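Local structure of hydrogenase expression/formation protein (HypB) (Archaeoglobus fulgidus, 2WSM) at residues Ile51-Asn56 and Lys199-Trp204. The protein probably binds and hydrolyses GTP as a nickel- and zinc-binding maturation factor of hydrogenase, with dimerization that depends on GTP. Numbering follows the deposited sequence.
Sequences IERIGN and KGFEEW
R53 and E202 form a salt bridge between two helices, and the same arginine packs against the edge of the F201 ring. The ionic link runs from R53 NH2 to E202 OE1 over 2.7 Å. The oxygen lies in the guanidinium plane, but the N-H...O angle is a bent 130° and the nitrogen stands above the carboxylate plane; the two groups are tilted against each other, so the pairing is a single skewed bond, not a flat, two-pronged one. E202 OE2 stays 3.3 Å from R53 NH2.

The remaining contact is van der Waals packing. R53 leaves its helix with CG anti to the backbone N (chi1 163°), then bends at chi2 and chi3, which curls the chain over the rim of the F201 ring. R53 CB sits 3.8 Å from F201 CE2 at the ring edge, and that carbon lies under the middle of the guanidinium, 3.7 Å from R53 CZ. With the planes nearly perpendicular (84°), the ring turns its edge to the guanidinium face; a cation-pi contact of F201 is made with R49, one turn earlier.

The contact joins the last turn of helix 43-54, which follows a probable P-loop, to the start of helix 201-212, with G200 at its N-cap position. Alongside, R53 and I54 pack on I205, W204 NE1 hydrogen-bonds T50 OG1, and I54 reaches I60 of strand 60-64 in the parallel sheet.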
ATOM      1  N   ILE A  51     -22.288  -1.179 -16.365  1.00 29.98           N
ATOM      2  CA  ILE A  51     -22.734  -2.290 -17.181  1.00 30.39           C
ATOM      3  C   ILE A  51     -24.175  -2.057 -17.631  1.00 34.38           C
ATOM      4  O   ILE A  51     -24.526  -2.310 -18.784  1.00 29.33           O
ATOM      5  CB  ILE A  51     -22.593  -3.612 -16.403  1.00 31.91           C
ATOM      6  CG1 ILE A  51     -21.106  -3.932 -16.211  1.00 25.56           C
ATOM      7  CG2 ILE A  51     -23.305  -4.752 -17.121  1.00 32.68           C
ATOM      8  CD1 ILE A  51     -20.839  -4.953 -15.144  1.00 30.89           C
ATOM      9  N   GLU A  52     -24.989  -1.529 -16.722  1.00 32.45           N
ATOM     10  CA  GLU A  52     -26.397  -1.286 -17.000  1.00 35.25           C
ATOM     11  C   GLU A  52     -26.602  -0.194 -18.041  1.00 37.35           C
ATOM     12  O   GLU A  52     -27.505  -0.282 -18.870  1.00 38.37           O
ATOM     13  CB  GLU A  52     -27.141  -0.945 -15.714  1.00 34.19           C
ATOM     14  CG  GLU A  52     -27.466  -2.165 -14.874  1.00 39.20           C
ATOM     15  CD  GLU A  52     -27.591  -1.860 -13.394  1.00 45.09           C
ATOM     16  OE1 GLU A  52     -28.025  -0.740 -13.042  1.00 45.32           O
ATOM     17  OE2 GLU A  52     -27.256  -2.753 -12.584  1.00 48.81           O
ATOM     18  N   ARG A  53     -25.751   0.823 -18.008  1.00 35.07           N
ATOM     19  CA  ARG A  53     -25.925   1.982 -18.874  1.00 36.97           C
ATOM     20  C   ARG A  53     -25.409   1.767 -20.300  1.00 33.32           C
ATOM     21  O   ARG A  53     -26.071   2.144 -21.261  1.00 46.77           O
ATOM     22  CB  ARG A  53     -25.289   3.228 -18.244  1.00 33.88           C
ATOM     23  CG  ARG A  53     -25.054   4.375 -19.219  1.00 36.02           C
ATOM     24  CD  ARG A  53     -26.357   5.025 -19.678  1.00 40.58           C
ATOM     25  NE  ARG A  53     -27.116   5.569 -18.555  1.00 41.25           N
ATOM     26  CZ  ARG A  53     -27.038   6.827 -18.128  1.00 42.49           C
ATOM     27  NH1 ARG A  53     -27.773   7.226 -17.096  1.00 40.90           N
ATOM     28  NH2 ARG A  53     -26.227   7.689 -18.730  1.00 44.97           N
ATOM     29  N   ILE A  54     -24.239   1.158 -20.442  1.00 33.56           N
ATOM     30  CA  ILE A  54     -23.630   1.010 -21.765  1.00 37.96           C
ATOM     31  C   ILE A  54     -23.317  -0.434 -22.157  1.00 34.38           C
ATOM     32  O   ILE A  54     -22.651  -0.671 -23.162  1.00 33.96           O
ATOM     33  CB  ILE A  54     -22.325   1.838 -21.895  1.00 39.19           C
ATOM     34  CG1 ILE A  54     -21.338   1.461 -20.787  1.00 28.88           C
ATOM     35  CG2 ILE A  54     -22.627   3.340 -21.896  1.00 35.44           C
ATOM     36  CD1 ILE A  54     -19.941   2.001 -21.002  1.00 29.76           C
ATOM     37  N   GLY A  55     -23.799  -1.394 -21.372  1.00 37.72           N
ATOM     38  CA  GLY A  55     -23.527  -2.802 -21.633  1.00 37.63           C
ATOM     39  C   GLY A  55     -24.055  -3.307 -22.970  1.00 44.02           C
ATOM     40  O   GLY A  55     -23.530  -4.267 -23.532  1.00 42.23           O
ATOM     41  N   ASN A  56     -25.096  -2.658 -23.481  1.00 43.28           N
ATOM     42  CA  ASN A  56     -25.675  -3.027 -24.769  1.00 49.93           C
ATOM     43  C   ASN A  56     -24.881  -2.496 -25.965  1.00 49.41           C
ATOM     44  O   ASN A  56     -24.875  -3.107 -27.035  1.00 51.44           O
ATOM     45  CB  ASN A  56     -27.133  -2.563 -24.858  1.00 52.76           C
ATOM     46  CG  ASN A  56     -28.051  -3.330 -23.917  1.00 59.76           C
ATOM     47  OD1 ASN A  56     -27.853  -4.521 -23.660  1.00 59.25           O
ATOM     48  ND2 ASN A  56     -29.069  -2.646 -23.399  1.00 61.16           N
ATOM     49  N   LYS A 199     -25.606  12.290  -9.989  1.00 36.66           N
ATOM     50  CA  LYS A 199     -24.563  13.301 -10.113  1.00 37.72           C
ATOM     51  C   LYS A 199     -23.222  12.678 -10.534  1.00 33.64           C
ATOM     52  O   LYS A 199     -22.752  11.722  -9.917  1.00 32.56           O
ATOM     53  CB  LYS A 199     -24.420  14.048  -8.784  1.00 37.34           C
ATOM     54  CG  LYS A 199     -23.573  15.303  -8.842  1.00 41.20           C
ATOM     55  CD  LYS A 199     -23.602  16.033  -7.499  1.00 44.10           C
ATOM     56  CE  LYS A 199     -22.674  17.242  -7.501  1.00 45.37           C
ATOM     57  NZ  LYS A 199     -22.548  17.849  -6.142  1.00 47.94           N
ATOM     58  N   GLY A 200     -22.631  13.213 -11.599  1.00 25.24           N
ATOM     59  CA  GLY A 200     -21.314  12.804 -12.045  1.00 28.95           C
ATOM     60  C   GLY A 200     -21.279  11.585 -12.950  1.00 30.20           C
ATOM     61  O   GLY A 200     -20.249  11.299 -13.571  1.00 23.44           O
ATOM     62  N   PHE A 201     -22.401  10.875 -13.038  1.00 25.80           N
ATOM     63  CA  PHE A 201     -22.439   9.599 -13.747  1.00 30.63           C
ATOM     64  C   PHE A 201     -22.174   9.747 -15.239  1.00 29.78           C
ATOM     65  O   PHE A 201     -21.365   9.013 -15.814  1.00 26.49           O
ATOM     66  CB  PHE A 201     -23.764   8.870 -13.509  1.00 32.92           C
ATOM     67  CG  PHE A 201     -23.781   7.459 -14.035  1.00 31.00           C
ATOM     68  CD1 PHE A 201     -22.984   6.476 -13.455  1.00 30.20           C
ATOM     69  CD2 PHE A 201     -24.580   7.115 -15.113  1.00 35.11           C
ATOM     70  CE1 PHE A 201     -22.992   5.176 -13.939  1.00 33.19           C
ATOM     71  CE2 PHE A 201     -24.595   5.810 -15.603  1.00 35.84           C
ATOM     72  CZ  PHE A 201     -23.800   4.839 -15.013  1.00 29.00           C
ATOM     73  N   GLU A 202     -22.862  10.695 -15.861  1.00 31.72           N
ATOM     74  CA  GLU A 202     -22.687  10.956 -17.281  1.00 30.43           C
ATOM     75  C   GLU A 202     -21.242  11.328 -17.563  1.00 30.50           C
ATOM     76  O   GLU A 202     -20.665  10.923 -18.572  1.00 31.29           O
ATOM     77  CB  GLU A 202     -23.613  12.085 -17.724  1.00 35.28           C
ATOM     78  CG  GLU A 202     -25.073  11.856 -17.357  1.00 43.23           C
ATOM     79  CD  GLU A 202     -25.775  10.866 -18.273  1.00 47.79           C
ATOM     80  OE1 GLU A 202     -25.085  10.153 -19.043  1.00 40.12           O
ATOM     81  OE2 GLU A 202     -27.026  10.808 -18.216  1.00 53.69           O
ATOM     82  N   GLU A 203     -20.662  12.114 -16.665  1.00 27.75           N
ATOM     83  CA  GLU A 203     -19.263  12.481 -16.787  1.00 32.06           C
ATOM     84  C   GLU A 203     -18.403  11.220 -16.805  1.00 30.56           C
ATOM     85  O   GLU A 203     -17.494  11.098 -17.627  1.00 30.33           O
ATOM     86  CB  GLU A 203     -18.853  13.403 -15.642  1.00 27.62           C
ATOM     87  CG  GLU A 203     -17.402  13.847 -15.694  1.00 40.33           C
ATOM     88  CD  GLU A 203     -17.131  15.108 -14.870  1.00 46.17           C
ATOM     89  OE1 GLU A 203     -17.880  15.381 -13.904  1.00 44.69           O
ATOM     90  OE2 GLU A 203     -16.162  15.827 -15.194  1.00 47.35           O
ATOM     91  N   TRP A 204     -18.703  10.286 -15.900  1.00 26.69           N
ATOM     92  CA  TRP A 204     -17.981   9.019 -15.816  1.00 23.16           C
ATOM     93  C   TRP A 204     -18.107   8.243 -17.115  1.00 23.52           C
ATOM     94  O   TRP A 204     -17.122   7.747 -17.664  1.00 26.11           O
ATOM     95  CB  TRP A 204     -18.517   8.187 -14.646  1.00 24.33           C
ATOM     96  CG  TRP A 204     -18.194   6.714 -14.705  1.00 21.41           C
ATOM     97  CD1 TRP A 204     -19.061   5.702 -14.976  1.00 24.79           C
ATOM     98  CD2 TRP A 204     -16.914   6.096 -14.483  1.00 24.72           C
ATOM     99  NE1 TRP A 204     -18.406   4.489 -14.936  1.00 23.24           N
ATOM    100  CE2 TRP A 204     -17.088   4.705 -14.636  1.00 21.36           C
ATOM    101  CE3 TRP A 204     -15.641   6.584 -14.177  1.00 20.91           C
ATOM    102  CZ2 TRP A 204     -16.037   3.793 -14.485  1.00 23.51           C
ATOM    103  CZ3 TRP A 204     -14.594   5.675 -14.023  1.00 21.09           C
ATOM    104  CH2 TRP A 204     -14.800   4.299 -14.179  1.00 21.09           C
TER